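Local coordinates for protein lysyl oxidase (Pichia pastoris, PDB 1W7C) that probably oxidises primary amines, peptidyl lysine among them, as a homodimeric copper enzyme that carries one topaquinone cofactor per subunit, at residues V32-L36 with V55-E59; V332-Q338 with N493-D499; I462-W467 with V482-S486. The contacts are given in a common frame with arbitrary orientation. Where two conformers were deposited one is given. Residue numbers count along the deposited sequence, not the author numbering.

How the interactions relate
From the N terminus, interaction 1 comes first: 18 residues separate segments 32-36 and 55-59, which pack helix 26-39 on strand 53-61 and close a short loop within the N2 region. Interaction 2 opens later and closes the longest loop, with 154 residues between its segments, by pairing strands 329-344 and 488-498 of the large enzyme-domain sheet. Interaction 3 is nested inside that loop: 462-467 and 482-486 close a small excursion just before strand 488-498 begins. None of the three crosses another, and none touches; centres lie about 28 Å (1 and 2), 42 Å (1 and 3) and 36 Å (2 and 3) apart. Calcium sits at interaction 2, while interaction 3 borders the copper site.

Interaction 1: residues V32-L36 with V55-E59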
loop_
_atom_site.group_PDB
_atom_site.type_symbol
_atom_site.label_atom_id
_atom_site.label_comp_id
_atom_site.label_asym_id
_atom_site.label_seq_id
_atom_site.Cartn_x
_atom_site.Cartn_y
_atom_site.Cartn_z
ATOM N N VAL A 32 -11.332 -44.035 -2.691
ATOM C CA VAL A 32 -10.588 -43.889 -3.930
ATOM C C VAL A 32 -9.291 -44.704 -3.869
ATOM O O VAL A 32 -8.934 -45.407 -4.818
ATOM C CB VAL A 32 -10.305 -42.400 -4.248
ATOM C CG1 VAL A 32 -9.375 -42.254 -5.425
ATOM C CG2 VAL A 32 -11.599 -41.662 -4.507
ATOM N N LEU A 33 -8.577 -44.612 -2.755
ATOM C CA LEU A 33 -7.309 -45.331 -2.629
ATOM C C LEU A 33 -7.562 -46.838 -2.719
ATOM O O LEU A 33 -6.816 -47.579 -3.358
ATOM C CB LEU A 33 -6.633 -44.947 -1.303
ATOM C CG LEU A 33 -5.215 -45.440 -1.031
ATOM C CD1 LEU A 33 -4.242 -44.954 -2.040
ATOM C CD2 LEU A 33 -4.791 -44.989 0.340
ATOM N N ASP A 34 -8.645 -47.284 -2.093
ATOM C CA ASP A 34 -9.025 -48.702 -2.107
ATOM C C ASP A 34 -9.294 -49.158 -3.546
ATOM O O ASP A 34 -8.878 -50.250 -3.958
ATOM C CB ASP A 34 -10.263 -48.959 -1.235
ATOM C CG ASP A 34 -9.982 -48.898 0.268
ATOM O OD1 ASP A 34 -8.807 -48.864 0.729
ATOM O OD2 ASP A 34 -10.925 -48.895 1.084
ATOM N N LEU A 35 -9.985 -48.320 -4.317
ATOM C CA LEU A 35 -10.329 -48.672 -5.703
ATOM C C LEU A 35 -9.090 -48.694 -6.581
ATOM O O LEU A 35 -8.956 -49.563 -7.442
ATOM C CB LEU A 35 -11.379 -47.721 -6.266
ATOM C CG LEU A 35 -11.925 -48.049 -7.660
ATOM C CD1 LEU A 35 -12.522 -49.442 -7.705
ATOM C CD2 LEU A 35 -12.945 -46.997 -8.087
ATOM N N LEU A 36 -8.170 -47.771 -6.344
ATOM C CA LEU A 36 -6.912 -47.769 -7.071
ATOM C C LEU A 36 -6.147 -49.063 -6.761
ATOM O O LEU A 36 -5.606 -49.683 -7.681
ATOM C CB LEU A 36 -6.079 -46.524 -6.738
ATOM C CG LEU A 36 -6.625 -45.215 -7.285
ATOM C CD1 LEU A 36 -5.834 -44.081 -6.718
ATOM C CD2 LEU A 36 -6.557 -45.153 -8.808
ATOM N N VAL A 55 0.657 -44.335 -5.656
ATOM C CA VAL A 55 -0.236 -43.188 -5.679
ATOM C C VAL A 55 0.422 -41.958 -5.025
ATOM O O VAL A 55 0.932 -42.029 -3.893
ATOM C CB VAL A 55 -1.572 -43.530 -4.952
ATOM C CG1 VAL A 55 -2.541 -42.339 -4.936
ATOM C CG2 VAL A 55 -2.241 -44.723 -5.618
ATOM N N LEU A 56 0.359 -40.825 -5.708
ATOM C CA LEU A 56 0.847 -39.570 -5.118
ATOM C C LEU A 56 -0.247 -38.770 -4.426
ATOM O O LEU A 56 -0.135 -38.456 -3.247
ATOM C CB LEU A 56 1.524 -38.664 -6.163
ATOM C CG LEU A 56 2.905 -39.010 -6.646
ATOM C CD1 LEU A 56 2.819 -40.089 -7.703
ATOM C CD2 LEU A 56 3.578 -37.742 -7.197
ATOM N N TRP A 57 -1.271 -38.422 -5.211
ATOM C CA TRP A 57 -2.272 -37.431 -4.822
ATOM C C TRP A 57 -3.688 -37.927 -5.101
ATOM O O TRP A 57 -3.916 -38.662 -6.071
ATOM C CB TRP A 57 -2.033 -36.128 -5.585
ATOM C CG TRP A 57 -0.751 -35.472 -5.222
ATOM C CD1 TRP A 57 -0.180 -35.398 -3.975
ATOM C CD2 TRP A 57 0.162 -34.840 -6.117
ATOM N NE1 TRP A 57 1.019 -34.736 -4.049
ATOM C CE2 TRP A 57 1.245 -34.371 -5.349
ATOM C CE3 TRP A 57 0.166 -34.600 -7.505
ATOM C CZ2 TRP A 57 2.341 -33.708 -5.917
ATOM C CZ3 TRP A 57 1.254 -33.936 -8.069
ATOM C CH2 TRP A 57 2.324 -33.495 -7.275
ATOM N N ILE A 58 -4.604 -37.557 -4.212
ATOM C CA ILE A 58 -6.032 -37.806 -4.344
ATOM C C ILE A 58 -6.762 -36.593 -3.780
ATOM O O ILE A 58 -6.642 -36.314 -2.591
ATOM C CB ILE A 58 -6.493 -39.053 -3.552
ATOM C CG1 ILE A 58 -5.756 -40.310 -4.007
ATOM C CG2 ILE A 58 -7.997 -39.207 -3.714
ATOM C CD1 ILE A 58 -6.043 -41.545 -3.155
ATOM N N GLU A 59 -7.443 -35.857 -4.657
ATOM C CA GLU A 59 -8.108 -34.629 -4.244
ATOM C C GLU A 59 -9.399 -34.383 -5.010
ATOM O O GLU A 59 -9.683 -35.035 -6.007
ATOM C CB GLU A 59 -7.184 -33.421 -4.393
ATOM C CG GLU A 59 -6.879 -33.075 -5.831
ATOM C CD GLU A 59 -6.306 -31.679 -6.031
ATOM O OE1 GLU A 59 -6.192 -30.905 -5.056
ATOM O OE2 GLU A 59 -5.999 -31.380 -7.206
#
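Val32 opens the helical segment with its CA-to-CB bond directed at the strand, and its CG1 lies 3.8 Å from Ile58 CG2. The two residues also mark the closest backbone approach, CA to CA 7.6 Å, a spacing set by side chains packed between the two backbones. Leu33 starts out sideways, with CB 3.9 Å from Ile58 CD1, and the end of its side chain comes nearer the strand, CD1 4.1 Å from Val55 CG2. One turn after Val32, the bond from Leu36 N to Val32 O (2.9 Å) confirms the helical repeat and brings Leu36 onto the same face, where its CD1 meets Val55 CG2 at 3.8 Å and Ile58 CD1 at 4.4 Å. Contact is thus purely apolar and buries 220 Å².

On the strand, Val55 and Ile58 both point to the helix although three positions apart. A classic beta bulge explains this: Leu56 and Trp57 together face Val86 of strand 82-89, which shifts the alternation by one residue. Phe387 of strand 380-388 touches both Leu33 and Ile58, extending the apolar cluster towards the enzyme domain. With segment axes 10.4 Å apart and 136° between their directions, this is a helix packed across one face of an antiparallel sheet, the alpha/beta layering of the N2 domain of copper amine oxidases.

Interaction 2: residues V332-Q338 with N493-D499; sequences VYELSLQ and NYKVDLD. With CA (calcium ion), chain D.
Strands 334-338 and 493-498 pair antiparallel, segment axes 4.5 Å and directions 159° apart. Ser336-Lys495 is a hydrogen-bonded pair (Ser336 N to Lys495 O 3.0 Å, Lys495 N to Ser336 O 2.9 Å); Val332-Leu498 (CA to CA 4.2 Å), Leu335-Val496 and Leu337-Tyr494 are non-hydrogen-bonded pairs. Gln338 N donates to Asn493 O (2.8 Å), Asp497 N to Glu334 O (2.9 Å). At Tyr333 the first chain turns a corner (phi/psi -71/-48), its N still reaching Asp497 O at 2.9 Å.

On one face, Lys495 (all chi t) and Glu334 (chi1, chi2 t) form a salt bridge, Lys495 NZ to Glu334 OE2 2.8 Å; NZ also donates to Leu612 O. Ser336 OG (chi1 p), on the same face, donates to Glu334 OE1 (2.8 Å) and accepts a weak bond from Gln338 NE2 (m, m; 2.9 Å); Gln338 also pairs with Ser614. On the opposite face, Leu337 (t, p) sets CD1 over the Tyr494 ring (chi1 m), 4.0 Å from its centroid, a CH-pi contact; Leu335 CD1 meets Val496 CG2 (3.9 Å) and Val332 CG2 meets Leu498 CD2 (3.8 Å).

Calcium takes Asp497 OD1 (2.3 Å, chi1 t), Leu498 O (2.4 Å), Asp499 OD1 (2.3 Å, chi1 m), water 2 (2.4 Å), Asp643 and Ile644. Water 1 donates to Glu334 OE2 and Asp497 OD2 (2.8 Å each); Lys65 bridges to Asp497 and Asp499. Buried acids in this enzyme-domain sheet are therefore balanced by lysines and calcium.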
loop_
_atom_site.group_PDB
_atom_site.type_symbol
_atom_site.label_atom_id
_atom_site.label_comp_id
_atom_site.label_asym_id
_atom_site.label_seq_id
_atom_site.Cartn_x
_atom_site.Cartn_y
_atom_site.Cartn_z
ATOM N N VAL A 332 -17.764 -12.411 -7.322
ATOM C CA VAL A 332 -16.623 -13.229 -7.780
ATOM C C VAL A 332 -17.021 -14.710 -7.627
ATOM O O VAL A 332 -17.333 -15.164 -6.534
ATOM C CB VAL A 332 -15.341 -12.958 -6.929
ATOM C CG1 VAL A 332 -14.226 -13.950 -7.311
ATOM C CG2 VAL A 332 -14.884 -11.533 -7.046
ATOM N N TYR A 333 -16.971 -15.437 -8.740
ATOM C CA TYR A 333 -17.247 -16.860 -8.712
ATOM C C TYR A 333 -16.123 -17.640 -8.019
ATOM O O TYR A 333 -16.382 -18.476 -7.161
ATOM C CB TYR A 333 -17.533 -17.417 -10.119
ATOM C CG TYR A 333 -17.644 -18.947 -10.058
ATOM C CD1 TYR A 333 -18.754 -19.546 -9.499
ATOM C CD2 TYR A 333 -16.620 -19.768 -10.525
ATOM C CE1 TYR A 333 -18.825 -20.927 -9.359
ATOM C CE2 TYR A 333 -16.674 -21.136 -10.405
ATOM C CZ TYR A 333 -17.792 -21.712 -9.816
ATOM O OH TYR A 333 -17.857 -23.062 -9.648
ATOM N N GLU A 334 -14.887 -17.327 -8.417
ATOM C CA GLU A 334 -13.685 -17.987 -7.911
ATOM C C GLU A 334 -12.591 -16.961 -7.741
ATOM O O GLU A 334 -12.339 -16.195 -8.674
ATOM C CB GLU A 334 -13.214 -19.047 -8.919
ATOM C CG GLU A 334 -11.919 -19.745 -8.508
ATOM C CD GLU A 334 -11.407 -20.804 -9.465
ATOM O OE1 GLU A 334 -10.333 -21.356 -9.156
ATOM O OE2 GLU A 334 -12.059 -21.084 -10.513
ATOM N N LEU A 335 -11.959 -16.996 -6.567
ATOM C CA LEU A 335 -10.736 -16.225 -6.326
ATOM C C LEU A 335 -9.718 -17.239 -5.830
ATOM O O LEU A 335 -9.910 -17.813 -4.760
ATOM C CB LEU A 335 -10.988 -15.113 -5.287
ATOM C CG LEU A 335 -9.743 -14.364 -4.798
ATOM C CD1 LEU A 335 -9.042 -13.661 -5.946
ATOM C CD2 LEU A 335 -10.124 -13.363 -3.745
ATOM N N SER A 336 -8.641 -17.442 -6.546
ATOM C CA SER A 336 -7.725 -18.507 -6.142
ATOM C C SER A 336 -6.293 -18.168 -6.570
ATOM O O SER A 336 -5.988 -17.975 -7.744
ATOM C CB SER A 336 -8.137 -19.849 -6.754
ATOM O OG SER A 336 -8.288 -19.735 -8.153
ATOM N N LEU A 337 -5.407 -18.132 -5.587
ATOM C CA LEU A 337 -3.973 -18.143 -5.889
ATOM C C LEU A 337 -3.664 -19.357 -6.752
ATOM O O LEU A 337 -4.110 -20.475 -6.449
ATOM C CB LEU A 337 -3.196 -18.226 -4.581
ATOM C CG LEU A 337 -1.675 -18.332 -4.734
ATOM C CD1 LEU A 337 -1.062 -17.048 -5.255
ATOM C CD2 LEU A 337 -1.063 -18.762 -3.425
ATOM N N GLN A 338 -2.845 -19.146 -7.773
ATOM C CA GLN A 338 -2.532 -20.172 -8.749
ATOM C C GLN A 338 -1.111 -20.698 -8.694
ATOM O O GLN A 338 -0.876 -21.870 -8.950
ATOM C CB GLN A 338 -2.749 -19.603 -10.161
ATOM C CG GLN A 338 -4.196 -19.359 -10.424
ATOM C CD GLN A 338 -4.977 -20.619 -10.562
ATOM O OE1 GLN A 338 -4.587 -21.518 -11.306
ATOM N NE2 GLN A 338 -6.077 -20.704 -9.828
ATOM N N ASN A 493 0.495 -15.427 -9.120
ATOM C CA ASN A 493 -0.653 -15.314 -10.019
ATOM C C ASN A 493 -1.922 -15.629 -9.252
ATOM O O ASN A 493 -1.997 -16.652 -8.573
ATOM C CB ASN A 493 -0.522 -16.288 -11.189
ATOM C CG ASN A 493 -1.570 -16.086 -12.234
ATOM O OD1 ASN A 493 -2.410 -16.966 -12.448
ATOM N ND2 ASN A 493 -1.512 -14.949 -12.954
ATOM N N TYR A 494 -2.921 -14.757 -9.403
ATOM C CA TYR A 494 -4.251 -14.990 -8.862
ATOM C C TYR A 494 -5.282 -15.075 -9.988
ATOM O O TYR A 494 -5.361 -14.225 -10.856
ATOM C CB TYR A 494 -4.649 -13.846 -7.939
ATOM C CG TYR A 494 -3.844 -13.739 -6.651
ATOM C CD1 TYR A 494 -2.607 -13.108 -6.661
ATOM C CD2 TYR A 494 -4.311 -14.238 -5.460
ATOM C CE1 TYR A 494 -1.857 -13.019 -5.493
ATOM C CE2 TYR A 494 -3.595 -14.146 -4.313
ATOM C CZ TYR A 494 -2.361 -13.522 -4.333
ATOM O OH TYR A 494 -1.640 -13.387 -3.162
ATOM N N LYS A 495 -6.112 -16.109 -9.928
ATOM C CA LYS A 495 -7.277 -16.225 -10.796
ATOM C C LYS A 495 -8.417 -15.456 -10.142
ATOM O O LYS A 495 -8.849 -15.809 -9.032
ATOM C CB LYS A 495 -7.652 -17.686 -10.985
ATOM C CG LYS A 495 -8.743 -17.916 -11.997
ATOM C CD LYS A 495 -9.136 -19.391 -12.007
ATOM C CE LYS A 495 -10.158 -19.730 -13.107
ATOM N NZ LYS A 495 -10.592 -21.163 -12.949
ATOM N N VAL A 496 -8.867 -14.384 -10.784
ATOM C CA VAL A 496 -9.886 -13.508 -10.240
ATOM C C VAL A 496 -11.066 -13.550 -11.207
ATOM O O VAL A 496 -11.145 -12.778 -12.179
ATOM C CB VAL A 496 -9.346 -12.051 -10.081
ATOM C CG1 VAL A 496 -10.374 -11.160 -9.425
ATOM C CG2 VAL A 496 -8.043 -12.002 -9.280
ATOM N N ASP A 497 -11.979 -14.473 -10.964
ATOM C CA ASP A 497 -13.114 -14.667 -11.847
ATOM C C ASP A 497 -14.265 -13.802 -11.343
ATOM O O ASP A 497 -15.258 -14.255 -10.778
ATOM C CB ASP A 497 -13.471 -16.142 -11.945
ATOM C CG ASP A 497 -14.599 -16.415 -12.870
ATOM O OD1 ASP A 497 -14.999 -15.488 -13.656
ATOM O OD2 ASP A 497 -15.114 -17.566 -12.888
ATOM N N LEU A 498 -14.127 -12.514 -11.624
ATOM C CA LEU A 498 -15.167 -11.516 -11.381
ATOM C C LEU A 498 -16.338 -11.856 -12.294
ATOM O O LEU A 498 -16.121 -12.110 -13.482
ATOM C CB LEU A 498 -14.635 -10.088 -11.696
ATOM C CG LEU A 498 -13.876 -9.442 -10.530
ATOM C CD1 LEU A 498 -12.835 -8.445 -11.080
ATOM C CD2 LEU A 498 -14.817 -8.753 -9.586
ATOM N N ASP A 499 -17.545 -11.746 -11.769
ATOM C CA ASP A 499 -18.786 -11.891 -12.524
ATOM C C ASP A 499 -19.651 -10.689 -12.075
ATOM O O ASP A 499 -20.453 -10.793 -11.131
ATOM C CB ASP A 499 -19.530 -13.188 -12.172
ATOM C CG ASP A 499 -18.960 -14.433 -12.804
ATOM O OD1 ASP A 499 -18.075 -14.385 -13.689
ATOM O OD2 ASP A 499 -19.435 -15.551 -12.391
HETATM CA CA CA D . -16.186 -13.986 -14.889
HETATM O O HOH W 1 -13.623 -19.936 -12.581
HETATM O O HOH W 2 -17.377 -12.318 -16.181
#

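Interaction 3: residues I462-W467 with V482-S486; sequences IQAGYW and VLSGS
Three backbone hydrogen bonds fix the register. Gly465 and Ser484 form an antiparallel hydrogen-bonded pair, with Gly465 N to Ser484 O at 2.9 Å and Ser484 N to Gly465 O at 2.8 Å, both N-H...O angles 169°; Trp467 N to Val482 O (3.0 Å, 173°) adds the next bond. Tyr466 and Leu483 lie between as a non-hydrogen-bonded pair, CA to CA 5.0 Å, their side chains diverging. Past this pairing, the second chain bends through an inverse gamma turn centred on Gly485 (phi/psi -81/82), and water 3 spans the widened gap, donating to Gln463 O (2.8 Å) and Ser486 O (2.5 Å). Asn351 receives Gln463 NE2 and donates to Ala464 O and Ser486 OG; Gln463 OE1 bonds Tyr356.

Packing surrounds this polar frame. Ala464 CB approaches Leu483 CD1 (chi t, p) to 3.4 Å. Tyr466, chi1 t and chi2 near 91°, places CE1 3.7 Å from Val482 CB, with Val482 O over one ring face; its OH bonds Pro254 O. Trp467, chi1 t and chi2 near -97°, turns its ring edge to Ser484, CE3 to CB 3.8 Å. Gly465 accommodates the Ser486 side chain as modelled, since an ideal CB would lie 2.8 Å from Ser486 OG, a clash. Ile462 (p, t) sets CD1 4.3 Å from Gly485 CA, and its side chain lies about 5 Å from the copper ion.

Strand 483-484 is the middle of a three-stranded antiparallel sheet, between 465-466 and 478-480. Complementary backbone groups and one bridging water thus unite two chain stretches beside the copper site, whose ligand His488 hydrogen-bonds Ser486 O.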
loop_
_atom_site.group_PDB
_atom_site.type_symbol
_atom_site.label_atom_id
_atom_site.label_comp_id
_atom_site.label_asym_id
_atom_site.label_seq_id
_atom_site.Cartn_x
_atom_site.Cartn_y
_atom_site.Cartn_z
ATOM N N ILE A 462 16.563 -15.688 3.243
ATOM C CA ILE A 462 16.842 -15.587 1.815
ATOM C C ILE A 462 17.687 -16.766 1.301
ATOM O O ILE A 462 18.438 -17.349 2.055
ATOM C CB ILE A 462 17.573 -14.259 1.468
ATOM C CG1 ILE A 462 18.946 -14.190 2.140
ATOM C CG2 ILE A 462 16.722 -13.092 1.802
ATOM C CD1 ILE A 462 19.814 -13.014 1.707
ATOM N N GLN A 463 17.585 -17.068 0.010
ATOM C CA GLN A 463 18.526 -17.940 -0.651
ATOM C C GLN A 463 19.654 -17.061 -1.158
ATOM O O GLN A 463 19.591 -16.502 -2.228
ATOM C CB GLN A 463 17.865 -18.745 -1.753
ATOM C CG GLN A 463 18.829 -19.687 -2.437
ATOM C CD GLN A 463 18.193 -20.596 -3.461
ATOM O OE1 GLN A 463 17.158 -21.161 -3.216
ATOM N NE2 GLN A 463 18.835 -20.744 -4.603
ATOM N N ALA A 464 20.651 -16.901 -0.313
ATOM C CA ALA A 464 21.825 -16.131 -0.646
ATOM C C ALA A 464 22.761 -16.957 -1.521
ATOM O O ALA A 464 22.456 -18.105 -1.920
ATOM C CB ALA A 464 22.508 -15.748 0.617
ATOM N N GLY A 465 23.859 -16.341 -1.947
ATOM C CA GLY A 465 24.874 -17.043 -2.684
ATOM C C GLY A 465 26.267 -16.766 -2.176
ATOM O O GLY A 465 26.494 -15.806 -1.463
ATOM N N TYR A 466 27.230 -17.593 -2.569
ATOM C CA TYR A 466 28.616 -17.317 -2.210
ATOM C C TYR A 466 29.092 -16.049 -2.960
ATOM O O TYR A 466 28.801 -15.872 -4.136
ATOM C CB TYR A 466 29.515 -18.539 -2.505
ATOM C CG TYR A 466 30.936 -18.297 -2.055
ATOM C CD1 TYR A 466 31.349 -18.640 -0.791
ATOM C CD2 TYR A 466 31.842 -17.667 -2.887
ATOM C CE1 TYR A 466 32.640 -18.350 -0.350
ATOM C CE2 TYR A 466 33.127 -17.366 -2.459
ATOM C CZ TYR A 466 33.512 -17.709 -1.185
ATOM O OH TYR A 466 34.776 -17.396 -0.753
ATOM N N TRP A 467 29.753 -15.157 -2.234
ATOM C CA TRP A 467 30.291 -13.927 -2.798
ATOM C C TRP A 467 31.683 -14.146 -3.368
ATOM O O TRP A 467 32.645 -14.326 -2.603
ATOM C CB TRP A 467 30.339 -12.808 -1.745
ATOM C CG TRP A 467 30.988 -11.548 -2.267
ATOM C CD1 TRP A 467 32.275 -11.176 -2.103
ATOM C CD2 TRP A 467 30.369 -10.502 -3.036
ATOM N NE1 TRP A 467 32.504 -9.974 -2.723
ATOM C CE2 TRP A 467 31.354 -9.543 -3.311
ATOM C CE3 TRP A 467 29.076 -10.291 -3.541
ATOM C CZ2 TRP A 467 31.101 -8.368 -4.046
ATOM C CZ3 TRP A 467 28.825 -9.127 -4.255
ATOM C CH2 TRP A 467 29.845 -8.184 -4.514
ATOM N N VAL A 482 31.481 -13.529 3.241
ATOM C CA VAL A 482 31.541 -14.272 1.982
ATOM C C VAL A 482 30.155 -14.576 1.426
ATOM O O VAL A 482 29.951 -15.594 0.747
ATOM C CB VAL A 482 32.397 -15.558 2.091
ATOM C CG1 VAL A 482 33.850 -15.186 2.358
ATOM C CG2 VAL A 482 31.848 -16.501 3.122
ATOM N N LEU A 483 29.243 -13.621 1.607
ATOM C CA LEU A 483 27.834 -13.832 1.273
ATOM C C LEU A 483 27.304 -12.736 0.363
ATOM O O LEU A 483 27.476 -11.555 0.652
ATOM C CB LEU A 483 26.983 -13.858 2.535
ATOM C CG LEU A 483 25.561 -14.395 2.380
ATOM C CD1 LEU A 483 25.601 -15.841 1.942
ATOM C CD2 LEU A 483 24.732 -14.250 3.630
ATOM N N SER A 484 26.670 -13.146 -0.734
ATOM C CA SER A 484 25.897 -12.255 -1.583
ATOM C C SER A 484 24.407 -12.395 -1.311
ATOM O O SER A 484 23.908 -13.495 -1.174
ATOM C CB SER A 484 26.090 -12.656 -3.022
ATOM O OG SER A 484 25.377 -11.770 -3.852
ATOM N N GLY A 485 23.698 -11.267 -1.309
ATOM C CA GLY A 485 22.233 -11.280 -1.365
ATOM C C GLY A 485 21.710 -11.474 -2.793
ATOM O O GLY A 485 21.318 -10.527 -3.497
ATOM N N SER A 486 21.681 -12.719 -3.233
ATOM C CA SER A 486 21.316 -13.014 -4.610
ATOM C C SER A 486 19.982 -12.383 -5.057
ATOM O O SER A 486 18.949 -12.540 -4.458
ATOM C CB SER A 486 21.255 -14.526 -4.831
ATOM O OG SER A 486 22.554 -15.082 -4.896
HETATM O O HOH W 3 18.504 -13.908 -2.372
#